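Local coordinates for putative methyltransferase (Emericella variicolor, PDB 7DMB), which probably transfers a methyl group from S-adenosylmethionine as a trans-acting enzyme in calbistrin biosynthesis, at residues L353-G365 with P371-A383. Residues are numbered along the deposited sequence; the frame is centred on the assembly and turned at random.
Sequences LKQAGFEGLHAVG and PFYYNANMLARVA
Ala376 sets its methyl group against CG1 of Val364, just before the antiparallel pairing of strand 375-382 with strand 361-365 begins. Asn377 and Gly365 form a hydrogen-bonded pair, Gly365 N giving to Asn377 O. Asn377 N and ND2 both reach Gly365 O, from opposite faces of the carbonyl plane, at 2.9 and 3.1 Å, ND2 standing 37° out of that plane. With CG beside its own backbone N (chi1 -62°), the side chain brings ND2 to the oxygen that the backbone N uses, which lies near the amide plane, while OD1 is held by Gln311. On the opposite side of the sheet, Met378 runs alongside Val364, and CD2 of Leu361 packs 3.5 Å from Met378 CB. Leu379 O accepts from both His362 N and Ala363 N, at 2.6 and 3.2 Å, the signature of a classic beta bulge. The two strands form the closing hairpin of the seven-stranded, Rossmann-like methyltransferase sheet, in which strand 375-382 is inserted antiparallel between 306-313 and the edge strand 358-366. Beyond the bulge, the methyl of Ala380 touches both Gly360 O and Leu353 CD2, which in turn covers one face of the Phe358 ring. The chain turns a corner at Gly360, and a water bridges the gap, donating to Gly360 O and accepting from Arg381 N. Direct pairing resumes as Glu359 N bonds to Arg381 O, a carbonyl that also lies at the edge of the Phe358 ring. Val382 CG2 meets Phe358 CE1 at 4.2 Å, and Ala383 N bonds to the O of Gly357, the glycine of the Schellman motif that ends helix 346-355.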
loop_
_atom_site.group_PDB
_atom_site.type_symbol
_atom_site.label_atom_id
_atom_site.label_comp_id
_atom_site.label_asym_id
_atom_site.label_seq_id
_atom_site.Cartn_x
_atom_site.Cartn_y
_atom_site.Cartn_z
ATOM N N LEU A 353 -14.395 0.774 10.705
ATOM C CA LEU A 353 -14.413 -0.581 11.237
ATOM C C LEU A 353 -15.595 -0.769 12.181
ATOM O O LEU A 353 -16.298 -1.783 12.110
ATOM C CB LEU A 353 -13.080 -0.879 11.934
ATOM C CG LEU A 353 -11.896 -1.242 11.024
ATOM C CD1 LEU A 353 -10.591 -0.977 11.716
ATOM C CD2 LEU A 353 -11.958 -2.704 10.537
ATOM N N LYS A 354 -15.861 0.221 13.041
ATOM C CA LYS A 354 -16.991 0.120 13.964
ATOM C C LYS A 354 -18.322 0.053 13.216
ATOM O O LYS A 354 -19.227 -0.693 13.609
ATOM C CB LYS A 354 -16.979 1.299 14.940
ATOM C CG LYS A 354 -15.861 1.218 15.964
ATOM C CD LYS A 354 -15.713 2.507 16.788
ATOM C CE LYS A 354 -14.997 2.213 18.112
ATOM N NZ LYS A 354 -14.339 3.429 18.703
ATOM N N GLN A 355 -18.449 0.810 12.122
ATOM C CA GLN A 355 -19.648 0.766 11.294
ATOM C C GLN A 355 -19.820 -0.562 10.577
ATOM O O GLN A 355 -20.918 -0.844 10.092
ATOM C CB GLN A 355 -19.625 1.885 10.243
ATOM C CG GLN A 355 -19.931 3.266 10.790
ATOM C CD GLN A 355 -19.152 4.366 10.093
ATOM O OE1 GLN A 355 -19.206 4.503 8.875
ATOM N NE2 GLN A 355 -18.419 5.156 10.871
ATOM N N ALA A 356 -18.768 -1.373 10.475
ATOM C CA ALA A 356 -18.821 -2.610 9.704
ATOM C C ALA A 356 -18.890 -3.863 10.564
ATOM O O ALA A 356 -18.799 -4.970 10.027
ATOM C CB ALA A 356 -17.605 -2.704 8.778
ATOM N N GLY A 357 -19.000 -3.723 11.879
ATOM C CA GLY A 357 -19.043 -4.868 12.758
ATOM C C GLY A 357 -17.715 -5.343 13.318
ATOM O O GLY A 357 -17.643 -6.481 13.801
ATOM N N PHE A 358 -16.663 -4.528 13.259
ATOM C CA PHE A 358 -15.440 -4.800 13.999
ATOM C C PHE A 358 -15.445 -3.974 15.287
ATOM O O PHE A 358 -16.203 -3.017 15.419
ATOM C CB PHE A 358 -14.200 -4.467 13.158
ATOM C CG PHE A 358 -14.050 -5.308 11.913
ATOM C CD1 PHE A 358 -13.184 -6.389 11.893
ATOM C CD2 PHE A 358 -14.744 -4.988 10.756
ATOM C CE1 PHE A 358 -13.025 -7.158 10.740
ATOM C CE2 PHE A 358 -14.595 -5.746 9.597
ATOM C CZ PHE A 358 -13.737 -6.828 9.586
ATOM N N GLU A 359 -14.592 -4.360 16.244
ATOM C CA GLU A 359 -14.407 -3.612 17.489
ATOM C C GLU A 359 -13.543 -2.373 17.268
ATOM O O GLU A 359 -12.649 -2.088 18.070
ATOM C CB GLU A 359 -13.762 -4.485 18.572
ATOM C CG GLU A 359 -14.454 -5.813 18.849
ATOM C CD GLU A 359 -13.733 -6.650 19.918
ATOM O OE1 GLU A 359 -14.360 -7.594 20.463
ATOM O OE2 GLU A 359 -12.539 -6.368 20.210
ATOM N N GLY A 360 -13.781 -1.640 16.185
ATOM C CA GLY A 360 -12.811 -0.621 15.865
ATOM C C GLY A 360 -11.437 -1.237 15.662
ATOM O O GLY A 360 -11.269 -2.448 15.425
ATOM N N LEU A 361 -10.432 -0.374 15.771
ATOM C CA LEU A 361 -9.057 -0.842 15.737
ATOM C C LEU A 361 -8.733 -1.637 17.000
ATOM O O LEU A 361 -9.287 -1.401 18.074
ATOM C CB LEU A 361 -8.088 0.344 15.594
ATOM C CG LEU A 361 -7.956 1.029 14.231
ATOM C CD1 LEU A 361 -7.131 2.305 14.360
ATOM C CD2 LEU A 361 -7.326 0.086 13.200
ATOM N N HIS A 362 -7.827 -2.601 16.855
ATOM C CA HIS A 362 -7.296 -3.360 17.979
ATOM C C HIS A 362 -5.889 -2.890 18.323
ATOM O O HIS A 362 -5.620 -2.493 19.457
ATOM C CB HIS A 362 -7.322 -4.862 17.637
ATOM C CG HIS A 362 -6.930 -5.762 18.761
ATOM N ND1 HIS A 362 -7.826 -6.187 19.720
ATOM C CD2 HIS A 362 -5.752 -6.361 19.053
ATOM C CE1 HIS A 362 -7.209 -6.998 20.566
ATOM N NE2 HIS A 362 -5.949 -7.113 20.187
ATOM N N ALA A 363 -4.987 -2.908 17.346
ATOM C CA ALA A 363 -3.621 -2.434 17.509
ATOM C C ALA A 363 -3.190 -1.730 16.228
ATOM O O ALA A 363 -3.695 -2.029 15.141
ATOM C CB ALA A 363 -2.657 -3.584 17.828
ATOM N N VAL A 364 -2.288 -0.757 16.360
ATOM C CA VAL A 364 -1.736 -0.050 15.203
ATOM C C VAL A 364 -0.252 0.184 15.434
ATOM O O VAL A 364 0.154 0.637 16.510
ATOM C CB VAL A 364 -2.427 1.294 14.902
ATOM C CG1 VAL A 364 -1.960 1.805 13.553
ATOM C CG2 VAL A 364 -3.903 1.150 14.878
ATOM N N GLY A 365 0.550 -0.124 14.423
ATOM C CA GLY A 365 1.946 0.258 14.399
ATOM C C GLY A 365 2.306 0.918 13.080
ATOM O O GLY A 365 1.971 0.406 12.005
ATOM N N PRO A 371 5.772 12.368 12.116
ATOM C CA PRO A 371 4.653 12.298 11.178
ATOM C C PRO A 371 4.998 11.705 9.814
ATOM O O PRO A 371 4.078 11.542 9.016
ATOM C CB PRO A 371 4.265 13.767 11.027
ATOM C CG PRO A 371 5.588 14.462 11.070
ATOM C CD PRO A 371 6.467 13.667 12.022
ATOM N N PHE A 372 6.268 11.399 9.535
ATOM C CA PHE A 372 6.675 11.025 8.177
ATOM C C PHE A 372 6.761 9.504 8.083
ATOM O O PHE A 372 7.833 8.897 8.053
ATOM C CB PHE A 372 7.975 11.728 7.784
ATOM C CG PHE A 372 7.786 13.202 7.496
ATOM C CD1 PHE A 372 8.456 14.166 8.227
ATOM C CD2 PHE A 372 6.901 13.617 6.509
ATOM C CE1 PHE A 372 8.272 15.524 7.962
ATOM C CE2 PHE A 372 6.705 14.977 6.236
ATOM C CZ PHE A 372 7.391 15.926 6.965
ATOM N N TYR A 373 5.587 8.892 8.041
ATOM C CA TYR A 373 5.426 7.466 7.830
ATOM C C TYR A 373 4.655 7.273 6.530
ATOM O O TYR A 373 4.090 8.223 5.975
ATOM C CB TYR A 373 4.709 6.812 9.022
ATOM C CG TYR A 373 3.226 7.081 9.083
ATOM C CD1 TYR A 373 2.305 6.225 8.467
ATOM C CD2 TYR A 373 2.733 8.201 9.743
ATOM C CE1 TYR A 373 0.939 6.485 8.515
ATOM C CE2 TYR A 373 1.369 8.465 9.796
ATOM C CZ TYR A 373 0.475 7.617 9.185
ATOM O OH TYR A 373 -0.875 7.921 9.252
ATOM N N TYR A 374 4.649 6.037 6.022
ATOM C CA TYR A 374 3.862 5.728 4.834
ATOM C C TYR A 374 2.671 4.830 5.148
ATOM O O TYR A 374 1.524 5.260 4.969
ATOM C CB TYR A 374 4.767 5.125 3.739
ATOM C CG TYR A 374 5.318 6.214 2.823
ATOM C CD1 TYR A 374 4.638 6.589 1.663
ATOM C CD2 TYR A 374 6.494 6.902 3.144
ATOM C CE1 TYR A 374 5.129 7.594 0.826
ATOM C CE2 TYR A 374 6.984 7.924 2.317
ATOM C CZ TYR A 374 6.298 8.261 1.160
ATOM O OH TYR A 374 6.768 9.258 0.330
ATOM N N ASN A 375 2.908 3.625 5.677
ATOM C CA ASN A 375 1.867 2.650 5.983
ATOM C C ASN A 375 1.499 2.655 7.470
ATOM O O ASN A 375 2.377 2.658 8.341
ATOM C CB ASN A 375 2.335 1.243 5.613
ATOM C CG ASN A 375 2.042 0.871 4.185
ATOM O OD1 ASN A 375 0.995 1.197 3.651
ATOM N ND2 ASN A 375 2.958 0.140 3.567
ATOM N N ALA A 376 0.198 2.597 7.756
ATOM C CA ALA A 376 -0.288 2.160 9.065
ATOM C C ALA A 376 -0.619 0.661 9.021
ATOM O O ALA A 376 -1.381 0.213 8.159
ATOM C CB ALA A 376 -1.518 2.965 9.494
ATOM N N ASN A 377 -0.034 -0.106 9.947
ATOM C CA ASN A 377 -0.288 -1.548 10.080
ATOM C C ASN A 377 -1.357 -1.730 11.149
ATOM O O ASN A 377 -1.070 -1.605 12.344
ATOM C CB ASN A 377 0.983 -2.317 10.456
ATOM C CG ASN A 377 2.083 -2.209 9.393
ATOM O OD1 ASN A 377 2.038 -2.879 8.351
ATOM N ND2 ASN A 377 3.071 -1.348 9.651
ATOM N N MET A 378 -2.586 -2.032 10.721
ATOM C CA MET A 378 -3.756 -2.033 11.597
ATOM C C MET A 378 -4.290 -3.449 11.790
ATOM O O MET A 378 -4.479 -4.190 10.815
ATOM C CB MET A 378 -4.859 -1.144 11.027
ATOM C CG MET A 378 -4.492 0.324 10.945
ATOM S SD MET A 378 -5.647 1.284 9.952
ATOM C CE MET A 378 -5.042 0.956 8.302
ATOM N N LEU A 379 -4.559 -3.812 13.038
ATOM C CA LEU A 379 -5.218 -5.073 13.362
ATOM C C LEU A 379 -6.587 -4.762 13.958
ATOM O O LEU A 379 -6.711 -3.905 14.837
ATOM C CB LEU A 379 -4.366 -5.906 14.326
ATOM C CG LEU A 379 -4.788 -7.361 14.564
ATOM C CD1 LEU A 379 -4.822 -8.176 13.265
ATOM C CD2 LEU A 379 -3.854 -8.028 15.576
ATOM N N ALA A 380 -7.618 -5.409 13.442
ATOM C CA ALA A 380 -8.976 -5.187 13.910
ATOM C C ALA A 380 -9.631 -6.539 14.121
ATOM O O ALA A 380 -9.393 -7.471 13.346
ATOM C CB ALA A 380 -9.784 -4.361 12.914
ATOM N N ARG A 381 -10.441 -6.633 15.173
ATOM C CA ARG A 381 -11.117 -7.858 15.578
ATOM C C ARG A 381 -12.602 -7.774 15.255
ATOM O O ARG A 381 -13.222 -6.711 15.362
ATOM C CB ARG A 381 -10.944 -8.113 17.084
ATOM C CG ARG A 381 -11.327 -9.501 17.536
ATOM C CD ARG A 381 -11.012 -9.737 19.014
ATOM N NE ARG A 381 -10.377 -11.048 19.165
ATOM C CZ ARG A 381 -10.870 -12.065 19.864
ATOM N NH1 ARG A 381 -12.024 -11.959 20.525
ATOM N NH2 ARG A 381 -10.194 -13.193 19.890
ATOM N N VAL A 382 -13.177 -8.916 14.869
ATOM C CA VAL A 382 -14.617 -8.975 14.664
ATOM C C VAL A 382 -15.324 -8.655 15.976
ATOM O O VAL A 382 -14.895 -9.084 17.056
ATOM C CB VAL A 382 -15.025 -10.361 14.134
ATOM C CG1 VAL A 382 -16.546 -10.475 14.060
ATOM C CG2 VAL A 382 -14.371 -10.628 12.770
ATOM N N ALA A 383 -16.399 -7.878 15.893
ATOM C CA ALA A 383 -17.253 -7.690 17.064
ATOM C C ALA A 383 -18.292 -8.811 17.106
ATOM O O ALA A 383 -18.597 -9.344 18.172
ATOM C CB ALA A 383 -17.928 -6.310 17.049
HETATM O O HOH W 1 -10.739 -4.644 16.921
#